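Local coordinates for protein 4-hydroxybutyrate coenzyme A transferase (Shewanella oneidensis, PDB 2OAS) that binds coenzyme A and probably transfers it between carboxylic acids such as acetate and 4-hydroxybutyrate, as a member of the acetyl-CoA hydrolase/transferase family, at residues Gln309-Gly314 against Ser365-Gly370; Cys317-Gly322 against Gly372-Arg377. All blocks are in the same frame, centred on the assembly; numbering follows the deposited sequence.

Contact 1 (Gln309-Gly314 against Ser365-Gly370); sequences QVDLTG and SVLSPG
Gln309 grips Ser368 through both ends of its amide. The backbone N-H of Ser368 gives a nearly straight hydrogen bond to Gln309 OE1 (N to OE1 3.0 Å, 170° at the hydrogen), coming in from above the carbonyl plane. Gln309 NE2 in turn donates to Ser368 OG at 3.1 Å, with the hydroxyl close to the amide plane, so the two bonds together fix the rotation of the carboxamide. CG of Gln309 is anti to the backbone N (chi1 176°) and the chain stays extended beyond it, which carries the amide across to the loop.

Leu367 runs past this side chain in the opposite direction and sets its CD1 against the strand, 3.5 Å from Asp311 CB. One step on, Leu312 CD1 lies against the backbone of Ser365, 3.7 Å from its CA.

Asp311 is turned back on its own chain: OD1 accepts from Thr313 N in an Asx turn, though the place of that nitrogen is less sure, and also from Gln315 N. Trp424 takes the carbonyl of Ser365, and helices 397-405 and 410-422 pack on Leu312.

Gln309 also touches coenzyme A, so a pocket residue is held by the loop that follows strand 363-364. In the fold, strand 309-311 passes through a type I turn, Asp311 to Gly314, into antiparallel strand 316-317: a beta hairpin.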
loop_
_atom_site.group_PDB
_atom_site.type_symbol
_atom_site.label_atom_id
_atom_site.label_comp_id
_atom_site.label_asym_id
_atom_site.label_seq_id
_atom_site.Cartn_x
_atom_site.Cartn_y
_atom_site.Cartn_z
ATOM N N GLN A 309 -15.643 -5.781 -4.733
ATOM C CA GLN A 309 -16.090 -6.492 -3.534
ATOM C C GLN A 309 -15.338 -6.027 -2.284
ATOM O O GLN A 309 -14.121 -5.815 -2.308
ATOM C CB GLN A 309 -15.894 -7.999 -3.730
ATOM C CG GLN A 309 -16.218 -8.880 -2.523
ATOM C CD GLN A 309 -15.955 -10.375 -2.798
ATOM O OE1 GLN A 309 -14.817 -10.782 -3.084
ATOM N NE2 GLN A 309 -17.009 -11.187 -2.719
ATOM N N VAL A 310 -16.081 -5.870 -1.190
ATOM C CA VAL A 310 -15.510 -5.441 0.089
ATOM C C VAL A 310 -15.965 -6.368 1.214
ATOM O O VAL A 310 -17.154 -6.679 1.308
ATOM C CB VAL A 310 -15.973 -4.026 0.438
ATOM C CG1 VAL A 310 -15.235 -3.542 1.659
ATOM C CG2 VAL A 310 -15.756 -3.090 -0.755
ATOM N N ASP A 311 -15.040 -6.796 2.075
ATOM C CA ASP A 311 -15.409 -7.678 3.177
ATOM C C ASP A 311 -15.797 -6.892 4.430
ATOM O O ASP A 311 -15.525 -5.697 4.527
ATOM C CB ASP A 311 -14.276 -8.677 3.495
ATOM C CG ASP A 311 -13.069 -8.025 4.151
ATOM O OD1 ASP A 311 -13.098 -6.797 4.384
ATOM O OD2 ASP A 311 -12.080 -8.740 4.431
ATOM N N LEU A 312 -16.432 -7.558 5.385
ATOM C CA LEU A 312 -16.874 -6.882 6.600
ATOM C C LEU A 312 -15.740 -6.263 7.377
ATOM O O LEU A 312 -15.961 -5.609 8.391
ATOM C CB LEU A 312 -17.620 -7.857 7.521
ATOM C CG LEU A 312 -18.952 -8.360 6.970
ATOM C CD1 LEU A 312 -19.583 -9.372 7.912
ATOM C CD2 LEU A 312 -19.860 -7.156 6.766
ATOM N N THR A 313 -14.519 -6.438 6.907
ATOM C CA THR A 313 -13.402 -5.909 7.659
ATOM C C THR A 313 -12.815 -4.659 7.007
ATOM O O THR A 313 -12.107 -3.882 7.645
ATOM C CB THR A 313 -12.345 -7.031 7.859
ATOM O OG1 THR A 313 -11.667 -6.814 9.086
ATOM C CG2 THR A 313 -11.336 -7.080 6.728
ATOM N N GLY A 314 -13.142 -4.464 5.741
ATOM C CA GLY A 314 -12.635 -3.324 5.027
ATOM C C GLY A 314 -11.636 -3.696 3.945
ATOM O O GLY A 314 -11.061 -2.801 3.332
ATOM N N SER A 365 -19.241 -11.032 3.555
ATOM C CA SER A 365 -18.658 -11.279 4.858
ATOM C C SER A 365 -17.159 -11.536 4.677
ATOM O O SER A 365 -16.348 -11.155 5.515
ATOM C CB SER A 365 -19.328 -12.484 5.511
ATOM O OG SER A 365 -19.162 -13.632 4.705
ATOM N N VAL A 366 -16.797 -12.175 3.574
ATOM C CA VAL A 366 -15.403 -12.450 3.309
ATOM C C VAL A 366 -15.169 -12.404 1.812
ATOM O O VAL A 366 -16.070 -12.680 1.019
ATOM C CB VAL A 366 -14.986 -13.839 3.858
ATOM C CG1 VAL A 366 -15.632 -14.945 3.044
ATOM C CG2 VAL A 366 -13.489 -13.972 3.838
ATOM N N LEU A 367 -13.961 -12.034 1.421
ATOM C CA LEU A 367 -13.631 -11.954 0.012
ATOM C C LEU A 367 -13.621 -13.341 -0.623
ATOM O O LEU A 367 -13.214 -14.311 0.008
ATOM C CB LEU A 367 -12.271 -11.280 -0.165
ATOM C CG LEU A 367 -12.284 -9.836 -0.664
ATOM C CD1 LEU A 367 -13.277 -8.988 0.118
ATOM C CD2 LEU A 367 -10.879 -9.274 -0.536
ATOM N N SER A 368 -14.084 -13.425 -1.865
ATOM C CA SER A 368 -14.125 -14.687 -2.595
ATOM C C SER A 368 -12.729 -15.305 -2.684
ATOM O O SER A 368 -11.735 -14.599 -2.817
ATOM C CB SER A 368 -14.664 -14.461 -4.005
ATOM O OG SER A 368 -15.908 -13.786 -3.971
ATOM N N PRO A 369 -12.647 -16.639 -2.627
ATOM C CA PRO A 369 -11.349 -17.311 -2.706
ATOM C C PRO A 369 -10.473 -16.791 -3.841
ATOM O O PRO A 369 -10.843 -16.870 -5.017
ATOM C CB PRO A 369 -11.736 -18.778 -2.899
ATOM C CG PRO A 369 -13.047 -18.876 -2.171
ATOM C CD PRO A 369 -13.746 -17.621 -2.625
ATOM N N GLY A 370 -9.317 -16.255 -3.483
ATOM C CA GLY A 370 -8.391 -15.755 -4.483
ATOM C C GLY A 370 -8.638 -14.336 -4.943
ATOM O O GLY A 370 -7.958 -13.857 -5.847
#

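Contact 2 (Cys317-Gly322 against Gly372-Arg377); sequences CADSIG and GVVTTR. With COA (coenzyme A), chain C.
Polar contacts gather around Gly372, at the start of 372-377. Its N-H reaches Ser320 OG in a weak, bent hydrogen bond (N to OG 3.3 Å, 146° at the hydrogen). The same hydroxyl donates to Asp319 OD1, arriving from above the carboxylate plane. Both side chains take the crowded first torsion, between backbone N and carbonyl carbon (chi1 51° for Ser320 and 75° for Asp319), and that brings their oxygens together beside the glycine. Asp319 OD1 stands 3.1 Å from Gly372 O; both are acceptors, so this approach is no bond and would be mildly repulsive. The other carboxylate oxygen, OD2, forms a salt bridge with Arg377 of the second subunit, which probably keeps the acid ionised. Gly372 has no side chain, and Asp319 OD1 and Ser320 OG close in on its bare backbone.

Cys317 meets the same carbonyl differently: its CA makes a CA-H...O contact with Gly372 O at 3.3 Å.

Apolar packing falls to Val374, whose CG2 is anti to its own carbonyl carbon. This methyl lies 3.7 Å from Asp319 N and also touches Ala318 CB more loosely, while the carboxylate stem of Asp319 crosses it obliquely.

Segment 317-322 also faces coenzyme A. Ala318 O comes within 3.4 Å of CEP, a methyl of the pantetheine arm, and Ile321 CD1 meets the adenine at N3A, 3.6 Å away.

Strand 373-375 is, within this chain, an outermost strand of the four-stranded sheet and lies antiparallel to 316-317, where Val374 and Thr375 both oppose Val316 in a classic beta bulge. Helix 332-341 packs on Val374 and Thr375, and Val373 meets Val373 of the second subunit.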
loop_
_atom_site.group_PDB
_atom_site.type_symbol
_atom_site.label_atom_id
_atom_site.label_comp_id
_atom_site.label_asym_id
_atom_site.label_seq_id
_atom_site.Cartn_x
_atom_site.Cartn_y
_atom_site.Cartn_z
ATOM N N CYS A 317 -11.374 -5.223 -2.845
ATOM C CA CYS A 317 -11.015 -5.946 -4.061
ATOM C C CYS A 317 -11.570 -5.154 -5.216
ATOM O O CYS A 317 -12.772 -4.909 -5.268
ATOM C CB CYS A 317 -11.644 -7.327 -4.084
ATOM S SG CYS A 317 -11.477 -8.115 -5.696
ATOM N N ALA A 318 -10.715 -4.765 -6.153
ATOM C CA ALA A 318 -11.173 -3.951 -7.272
ATOM C C ALA A 318 -10.563 -4.282 -8.636
ATOM O O ALA A 318 -10.796 -3.563 -9.615
ATOM C CB ALA A 318 -10.936 -2.480 -6.942
ATOM N N ASP A 319 -9.782 -5.360 -8.699
ATOM C CA ASP A 319 -9.151 -5.758 -9.961
ATOM C C ASP A 319 -9.679 -7.102 -10.491
ATOM O O ASP A 319 -9.333 -7.521 -11.592
ATOM C CB ASP A 319 -7.625 -5.823 -9.792
ATOM C CG ASP A 319 -7.164 -7.050 -9.017
ATOM O OD1 ASP A 319 -7.840 -7.434 -8.040
ATOM O OD2 ASP A 319 -6.114 -7.623 -9.385
ATOM N N SER A 320 -10.541 -7.763 -9.726
ATOM C CA SER A 320 -11.036 -9.057 -10.165
ATOM C C SER A 320 -12.247 -9.562 -9.383
ATOM O O SER A 320 -12.667 -8.945 -8.409
ATOM C CB SER A 320 -9.910 -10.072 -10.029
ATOM O OG SER A 320 -9.369 -9.995 -8.720
ATOM N N ILE A 321 -12.801 -10.683 -9.837
ATOM C CA ILE A 321 -13.941 -11.322 -9.181
ATOM C C ILE A 321 -13.500 -12.760 -8.899
ATOM O O ILE A 321 -13.665 -13.654 -9.730
ATOM C CB ILE A 321 -15.208 -11.329 -10.083
ATOM C CG1 ILE A 321 -15.707 -9.896 -10.285
ATOM C CG2 ILE A 321 -16.319 -12.160 -9.441
ATOM C CD1 ILE A 321 -16.805 -9.784 -11.314
ATOM N N GLY A 322 -12.932 -12.967 -7.716
ATOM C CA GLY A 322 -12.442 -14.273 -7.359
ATOM C C GLY A 322 -11.070 -14.427 -7.979
ATOM O O GLY A 322 -10.167 -13.638 -7.703
ATOM N N GLY A 372 -8.432 -10.594 -5.613
ATOM C CA GLY A 372 -7.267 -9.727 -5.608
ATOM C C GLY A 372 -7.480 -8.519 -4.725
ATOM O O GLY A 372 -8.343 -7.678 -4.999
ATOM N N VAL A 373 -6.714 -8.426 -3.646
ATOM C CA VAL A 373 -6.845 -7.274 -2.766
ATOM C C VAL A 373 -6.039 -6.120 -3.370
ATOM O O VAL A 373 -4.837 -6.251 -3.571
ATOM C CB VAL A 373 -6.293 -7.578 -1.365
ATOM C CG1 VAL A 373 -6.172 -6.284 -0.567
ATOM C CG2 VAL A 373 -7.182 -8.569 -0.666
ATOM N N VAL A 374 -6.695 -5.009 -3.674
ATOM C CA VAL A 374 -5.991 -3.852 -4.239
ATOM C C VAL A 374 -5.682 -2.847 -3.128
ATOM O O VAL A 374 -4.578 -2.319 -3.045
ATOM C CB VAL A 374 -6.837 -3.162 -5.338
ATOM C CG1 VAL A 374 -6.108 -1.929 -5.880
ATOM C CG2 VAL A 374 -7.099 -4.148 -6.466
ATOM N N THR A 375 -6.669 -2.606 -2.271
ATOM C CA THR A 375 -6.534 -1.691 -1.150
ATOM C C THR A 375 -6.803 -2.494 0.124
ATOM O O THR A 375 -7.809 -3.185 0.236
ATOM C CB THR A 375 -7.542 -0.543 -1.279
ATOM O OG1 THR A 375 -7.282 0.170 -2.485
ATOM C CG2 THR A 375 -7.442 0.401 -0.107
ATOM N N THR A 376 -5.894 -2.383 1.082
ATOM C CA THR A 376 -5.977 -3.132 2.321
ATOM C C THR A 376 -6.779 -2.466 3.426
ATOM O O THR A 376 -7.146 -1.297 3.325
ATOM C CB THR A 376 -4.565 -3.410 2.841
ATOM O OG1 THR A 376 -3.930 -2.170 3.174
ATOM C CG2 THR A 376 -3.732 -4.090 1.764
ATOM N N ARG A 377 -7.054 -3.233 4.480
ATOM C CA ARG A 377 -7.778 -2.745 5.654
ATOM C C ARG A 377 -7.228 -1.410 6.127
ATOM O O ARG A 377 -7.952 -0.426 6.237
ATOM C CB ARG A 377 -7.603 -3.684 6.835
ATOM C CG ARG A 377 -8.213 -5.010 6.725
ATOM C CD ARG A 377 -7.699 -5.886 7.849
ATOM N NE ARG A 377 -8.494 -7.101 7.936
ATOM C CZ ARG A 377 -8.097 -8.223 8.518
ATOM N NH1 ARG A 377 -6.898 -8.309 9.081
ATOM N NH2 ARG A 377 -8.907 -9.267 8.524
HETATM N N1A COA C . -19.433 -10.109 -7.563
HETATM C C2A COA C . -19.956 -10.675 -8.805
HETATM N N3A COA C . -20.086 -9.700 -9.907
HETATM C C4A COA C . -19.737 -8.277 -9.748
HETATM C C5A COA C . -19.209 -7.733 -8.522
HETATM C C6A COA C . -19.079 -8.689 -7.397
HETATM N N6A COA C . -18.584 -8.254 -6.144
HETATM N N7A COA C . -18.967 -6.375 -8.659
HETATM C C8A COA C . -19.327 -6.091 -9.988
HETATM N N9A COA C . -19.793 -7.234 -10.677
HETATM C C1B COA C . -20.263 -7.338 -12.043
HETATM C C2B COA C . -21.421 -6.415 -12.533
HETATM O O2B COA C . -22.605 -7.099 -12.742
HETATM C C3B COA C . -20.911 -5.696 -13.782
HETATM O O3B COA C . -21.813 -5.925 -14.911
HETATM P P3B COA C . -21.582 -5.321 -16.356
HETATM O O7A COA C . -21.449 -3.851 -16.397
HETATM O O8A COA C . -20.339 -5.912 -16.938
HETATM O O9A COA C . -22.689 -5.739 -17.203
HETATM C C4B COA C . -19.526 -6.164 -14.019
HETATM O O4B COA C . -19.166 -7.117 -13.005
HETATM C C5B COA C . -18.769 -4.769 -14.074
HETATM O O5B COA C . -18.846 -4.078 -12.816
HETATM P P1A COA C . -18.883 -2.435 -12.576
HETATM O O1A COA C . -19.956 -1.764 -13.257
HETATM O O2A COA C . -18.986 -2.088 -11.107
HETATM O O3A COA C . -17.471 -2.003 -13.134
HETATM P P2A COA C . -16.951 -0.536 -13.131
HETATM O O4A COA C . -16.678 -0.120 -14.504
HETATM O O5A COA C . -17.925 0.376 -12.560
HETATM O O6A COA C . -15.794 -0.312 -12.255
HETATM C CBP COA C . -13.797 -1.002 -10.866
HETATM C CCP COA C . -15.397 -0.668 -10.932
HETATM C CDP COA C . -13.945 -2.310 -11.720
HETATM C CEP COA C . -13.347 -1.380 -9.388
HETATM C CAP COA C . -12.832 0.129 -11.657
HETATM O OAP COA C . -13.058 1.298 -10.810
HETATM C C9P COA C . -11.333 -0.190 -11.628
HETATM O O9P COA C . -10.817 -0.603 -12.656
HETATM N N8P COA C . -10.634 0.032 -10.415
HETATM C C7P COA C . -9.237 -0.139 -10.036
HETATM C C6P COA C . -8.476 1.125 -9.490
HETATM C C5P COA C . -7.895 2.013 -10.512
HETATM O O5P COA C . -6.769 2.497 -10.354
HETATM N N4P COA C . -8.728 2.240 -11.666
HETATM C C3P COA C . -8.516 3.019 -12.877
HETATM C C2P COA C . -8.029 4.504 -12.686
HETATM S S1P COA C . -6.529 4.891 -13.634
#

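Contacts 1 and 2 both reach one small sheet, with strands in the order 363-364, 309-311, 316-317, 373-375; their centres are 9 Å apart. The segments alternate along the chain, and a probable hydrogen bond from Cys317 N to Gln309 O (2.9 Å) joins 309-314 to 317-322. Segments 365-370 and 372-377 meet through methyls, Leu367 CD2 against Val373 CG2 at 3.8 Å, and Ser368 CB packs on Gly322 CA. Both contacts border the coenzyme A pocket, contact 1 through Gln309 and contact 2 through Ala318 and Ile321. Leu308 and Arg362, which bind coenzyme A, have side chains about 5 and 6 Å from that of Gln309, and each contact touches the second subunit.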